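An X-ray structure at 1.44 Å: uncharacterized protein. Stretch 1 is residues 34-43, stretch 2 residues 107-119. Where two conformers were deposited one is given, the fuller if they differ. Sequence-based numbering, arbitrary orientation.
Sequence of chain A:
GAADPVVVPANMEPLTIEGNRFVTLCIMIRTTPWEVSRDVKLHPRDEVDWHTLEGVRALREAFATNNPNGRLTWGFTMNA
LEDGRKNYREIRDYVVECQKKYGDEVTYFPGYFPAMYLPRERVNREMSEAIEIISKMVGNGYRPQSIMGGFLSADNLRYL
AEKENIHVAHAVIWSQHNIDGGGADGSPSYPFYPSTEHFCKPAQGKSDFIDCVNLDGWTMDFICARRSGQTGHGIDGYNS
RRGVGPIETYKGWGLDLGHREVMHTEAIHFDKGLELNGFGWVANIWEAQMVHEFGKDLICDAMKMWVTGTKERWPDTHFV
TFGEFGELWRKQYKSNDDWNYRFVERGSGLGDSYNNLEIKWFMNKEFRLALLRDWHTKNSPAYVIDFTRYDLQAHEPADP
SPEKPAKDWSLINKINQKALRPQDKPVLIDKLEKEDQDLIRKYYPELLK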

# COMPACT_ATOMS: atom_id res chain seq x y z
N TRP A 34 2.23 -6.35 -15.97
CA TRP A 34 1.18 -5.34 -15.77
C TRP A 34 -0.08 -5.74 -16.53
O TRP A 34 -0.61 -5.00 -17.39
CB TRP A 34 1.66 -3.96 -16.27
CG TRP A 34 2.86 -3.37 -15.56
CD1 TRP A 34 3.35 -3.70 -14.35
CD2 TRP A 34 3.71 -2.32 -16.07
NE1 TRP A 34 4.46 -2.92 -14.05
CE2 TRP A 34 4.69 -2.06 -15.09
CE3 TRP A 34 3.72 -1.57 -17.24
CZ2 TRP A 34 5.69 -1.10 -15.25
CZ3 TRP A 34 4.72 -0.60 -17.41
CH2 TRP A 34 5.68 -0.38 -16.41
N GLU A 35 -0.56 -6.94 -16.27
CA GLU A 35 -1.73 -7.48 -16.97
C GLU A 35 -2.98 -7.17 -16.14
O GLU A 35 -3.38 -7.92 -15.24
CB GLU A 35 -1.57 -8.94 -17.38
CG GLU A 35 -1.18 -9.89 -16.23
CD GLU A 35 -0.79 -11.27 -16.69
OE1 GLU A 35 -0.63 -11.52 -17.92
OE2 GLU A 35 -0.68 -12.14 -15.80
N VAL A 36 -3.60 -6.05 -16.47
CA VAL A 36 -4.81 -5.60 -15.77
C VAL A 36 -6.04 -6.35 -16.21
O VAL A 36 -7.06 -6.36 -15.50
CB VAL A 36 -5.02 -4.09 -15.99
CG1 VAL A 36 -3.88 -3.25 -15.37
CG2 VAL A 36 -5.21 -3.72 -17.45
N SER A 37 -5.98 -7.02 -17.36
CA SER A 37 -7.05 -7.90 -17.80
C SER A 37 -6.45 -9.05 -18.61
O SER A 37 -5.23 -9.18 -18.67
CB SER A 37 -8.11 -7.12 -18.58
OG SER A 37 -9.24 -7.93 -18.84
N ARG A 38 -7.28 -9.87 -19.22
CA ARG A 38 -6.77 -10.99 -19.98
C ARG A 38 -5.94 -10.55 -21.20
O ARG A 38 -4.86 -11.07 -21.46
CB ARG A 38 -7.91 -11.87 -20.47
CG ARG A 38 -8.64 -12.56 -19.36
CD ARG A 38 -9.81 -13.40 -19.87
NE ARG A 38 -10.50 -14.13 -18.79
CZ ARG A 38 -11.59 -13.69 -18.13
NH1 ARG A 38 -12.14 -12.51 -18.41
NH2 ARG A 38 -12.14 -14.45 -17.18
N ASP A 39 -6.48 -9.58 -21.93
CA ASP A 39 -5.87 -9.11 -23.20
C ASP A 39 -5.17 -7.76 -23.05
O ASP A 39 -4.65 -7.22 -24.02
CB ASP A 39 -6.95 -9.04 -24.29
CG ASP A 39 -8.07 -8.03 -23.97
OD1 ASP A 39 -8.51 -7.93 -22.81
OD2 ASP A 39 -8.50 -7.28 -24.88
N VAL A 40 -5.18 -7.16 -21.87
CA VAL A 40 -4.59 -5.85 -21.66
C VAL A 40 -3.33 -6.05 -20.84
O VAL A 40 -3.38 -6.06 -19.61
CB VAL A 40 -5.56 -4.85 -20.99
CG1 VAL A 40 -4.93 -3.47 -20.86
CG2 VAL A 40 -6.88 -4.79 -21.79
N LYS A 41 -2.23 -6.24 -21.55
CA LYS A 41 -0.93 -6.53 -20.99
C LYS A 41 -0.08 -5.32 -21.22
O LYS A 41 0.41 -5.10 -22.33
CB LYS A 41 -0.34 -7.77 -21.64
CG LYS A 41 -1.10 -9.03 -21.39
CD LYS A 41 -0.51 -10.16 -22.23
CE LYS A 41 -1.00 -11.49 -21.80
NZ LYS A 41 -0.47 -12.56 -22.71
N LEU A 42 0.05 -4.47 -20.22
CA LEU A 42 0.66 -3.16 -20.44
C LEU A 42 2.20 -3.22 -20.52
O LEU A 42 2.85 -2.26 -20.95
CB LEU A 42 0.19 -2.16 -19.38
CG LEU A 42 -1.34 -2.04 -19.19
CD1 LEU A 42 -1.65 -1.31 -17.86
CD2 LEU A 42 -1.93 -1.32 -20.39
N HIS A 43 2.77 -4.35 -20.11
CA HIS A 43 4.21 -4.61 -20.17
C HIS A 43 4.42 -5.86 -20.98
O HIS A 43 3.71 -6.85 -20.79
CB HIS A 43 4.72 -4.82 -18.75
CG HIS A 43 6.21 -4.76 -18.64
ND1 HIS A 43 7.04 -5.68 -19.25
CD2 HIS A 43 7.01 -3.88 -18.01
CE1 HIS A 43 8.29 -5.36 -19.00
NE2 HIS A 43 8.31 -4.28 -18.23
N THR A 107 -6.39 -14.29 -3.32
CA THR A 107 -7.24 -13.30 -3.95
C THR A 107 -6.71 -12.80 -5.28
O THR A 107 -5.72 -13.30 -5.82
CB THR A 107 -7.54 -12.10 -2.98
OG1 THR A 107 -8.69 -11.40 -3.46
CG2 THR A 107 -6.31 -11.16 -2.83
N TYR A 108 -7.48 -11.89 -5.87
CA TYR A 108 -7.24 -11.30 -7.19
C TYR A 108 -6.33 -10.10 -7.08
O TYR A 108 -6.51 -9.23 -6.21
CB TYR A 108 -8.60 -10.90 -7.79
CG TYR A 108 -8.59 -10.46 -9.24
CD1 TYR A 108 -7.84 -11.12 -10.17
CD2 TYR A 108 -9.38 -9.39 -9.67
CE1 TYR A 108 -7.83 -10.71 -11.53
CE2 TYR A 108 -9.39 -9.00 -11.01
CZ TYR A 108 -8.59 -9.67 -11.93
OH TYR A 108 -8.48 -9.36 -13.29
N PHE A 109 -5.37 -10.02 -8.00
CA PHE A 109 -4.37 -8.93 -8.10
C PHE A 109 -4.30 -8.52 -9.56
O PHE A 109 -3.44 -9.01 -10.31
CB PHE A 109 -3.00 -9.41 -7.60
CG PHE A 109 -2.05 -8.31 -7.22
CD1 PHE A 109 -1.89 -7.19 -7.99
CD2 PHE A 109 -1.28 -8.42 -6.08
CE1 PHE A 109 -0.99 -6.17 -7.62
CE2 PHE A 109 -0.40 -7.43 -5.70
CZ PHE A 109 -0.27 -6.29 -6.48
N PRO A 110 -5.20 -7.60 -10.00
CA PRO A 110 -5.33 -7.25 -11.42
C PRO A 110 -4.26 -6.29 -11.96
O PRO A 110 -4.58 -5.25 -12.52
CB PRO A 110 -6.74 -6.62 -11.49
CG PRO A 110 -6.99 -6.12 -10.15
CD PRO A 110 -6.36 -7.14 -9.23
N GLY A 111 -2.99 -6.64 -11.80
CA GLY A 111 -1.93 -5.98 -12.59
C GLY A 111 -1.63 -4.53 -12.28
O GLY A 111 -1.17 -3.79 -13.15
N TYR A 112 -1.90 -4.15 -11.05
CA TYR A 112 -1.60 -2.85 -10.43
C TYR A 112 -2.46 -1.68 -10.86
O TYR A 112 -2.80 -0.84 -10.02
CB TYR A 112 -0.13 -2.44 -10.64
CG TYR A 112 0.95 -3.40 -10.22
CD1 TYR A 112 1.38 -3.49 -8.92
CD2 TYR A 112 1.57 -4.20 -11.16
CE1 TYR A 112 2.45 -4.36 -8.58
CE2 TYR A 112 2.62 -5.05 -10.84
CZ TYR A 112 3.06 -5.09 -9.56
OH TYR A 112 4.14 -5.90 -9.27
N PHE A 113 -2.78 -1.61 -12.15
CA PHE A 113 -3.32 -0.40 -12.78
C PHE A 113 -4.73 -0.54 -13.38
O PHE A 113 -5.05 0.15 -14.35
CB PHE A 113 -2.35 0.08 -13.87
CG PHE A 113 -0.93 0.23 -13.40
CD1 PHE A 113 -0.60 1.12 -12.40
CD2 PHE A 113 0.07 -0.57 -13.96
CE1 PHE A 113 0.73 1.22 -11.96
CE2 PHE A 113 1.38 -0.46 -13.54
CZ PHE A 113 1.70 0.42 -12.54
N PRO A 114 -5.62 -1.38 -12.82
CA PRO A 114 -6.83 -1.65 -13.61
C PRO A 114 -7.72 -0.44 -13.88
O PRO A 114 -8.23 -0.29 -15.02
CB PRO A 114 -7.55 -2.72 -12.78
CG PRO A 114 -7.06 -2.57 -11.44
CD PRO A 114 -5.62 -2.15 -11.57
N ALA A 115 -7.91 0.42 -12.90
CA ALA A 115 -8.87 1.54 -13.08
C ALA A 115 -8.34 2.56 -14.07
O ALA A 115 -9.08 3.36 -14.58
CB ALA A 115 -9.17 2.20 -11.81
N MSE A 116 -7.04 2.55 -14.35
CA MSE A 116 -6.45 3.46 -15.34
C MSE A 116 -6.82 3.12 -16.74
O MSE A 116 -6.85 3.99 -17.62
CB MSE A 116 -4.94 3.37 -15.36
CG MSE A 116 -4.23 3.95 -14.24
SE MSE A 116 -2.32 3.95 -14.77
CE MSE A 116 -1.73 4.59 -13.06
N TYR A 117 -7.08 1.83 -16.99
CA TYR A 117 -7.24 1.31 -18.33
C TYR A 117 -8.56 0.68 -18.67
O TYR A 117 -8.83 0.44 -19.84
CB TYR A 117 -6.11 0.30 -18.64
CG TYR A 117 -4.76 0.93 -18.79
CD1 TYR A 117 -3.95 1.21 -17.71
CD2 TYR A 117 -4.31 1.29 -20.06
CE1 TYR A 117 -2.72 1.81 -17.86
CE2 TYR A 117 -3.06 1.90 -20.21
CZ TYR A 117 -2.29 2.15 -19.11
OH TYR A 117 -1.05 2.74 -19.29
N LEU A 118 -9.40 0.40 -17.68
CA LEU A 118 -10.61 -0.38 -17.91
C LEU A 118 -11.78 0.41 -17.37
O LEU A 118 -11.64 1.07 -16.33
CB LEU A 118 -10.53 -1.72 -17.19
CG LEU A 118 -9.30 -2.60 -17.47
CD1 LEU A 118 -9.27 -3.78 -16.48
CD2 LEU A 118 -9.22 -3.07 -18.92
N PRO A 119 -12.93 0.36 -18.07
CA PRO A 119 -14.12 0.98 -17.53
C PRO A 119 -14.50 0.36 -16.18
O PRO A 119 -14.25 -0.83 -15.93
CB PRO A 119 -15.20 0.70 -18.57
CG PRO A 119 -14.55 0.06 -19.71
CD PRO A 119 -13.15 -0.27 -19.38
O HOH W 1 -5.59 -9.45 -14.31
O HOH W 2 -9.48 -7.10 -14.36

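No direct hydrogen bond joins the two stretches; packing, CA-H...O contacts and two bridging waters hold them together, burying 541 Å² in all. At Trp34 the evidence is aromatic. The edge of Phe113 meets the face of the indole, with planes at 85°, ring centroids 5.1 Å apart and Trp34 CG 3.8 Å from Phe113 CE2. Tyr112 approaches obliquely, its CD2 3.7 Å from Trp34 CD1.

Glu35 points its CA-to-CB bond away and contributes its carbonyl instead: Glu35 O lies 3.6 Å from Gly111 CA. An ideal CB on Gly111 would fall 2.4 Å from Glu35 C, a clash, so the close backbone approach requires glycine here, and its positive phi of 69° agrees.

Val36 has the largest covered area. Its CA sits 3.3 Å from Pro110 O, with 154° at the hydrogen, while CG1 lies 4.0 Å from Phe113 CB and CG2 4.2 Å from Leu118 CD1. Two waters link this backbone to Tyr108 OH: water 1 donates to Glu35 O (2.8 Å) and to the hydroxyl, whereas water 2 donates to Val36 O (2.8 Å) and accepts from it.

Val40 CG2 adds a 4.1 Å contact with Leu118 CD2. Finally, Leu42 CD2 stands 3.6 Å from the Tyr117 ring centroid, 18° off the normal, a CH-pi contact over the face.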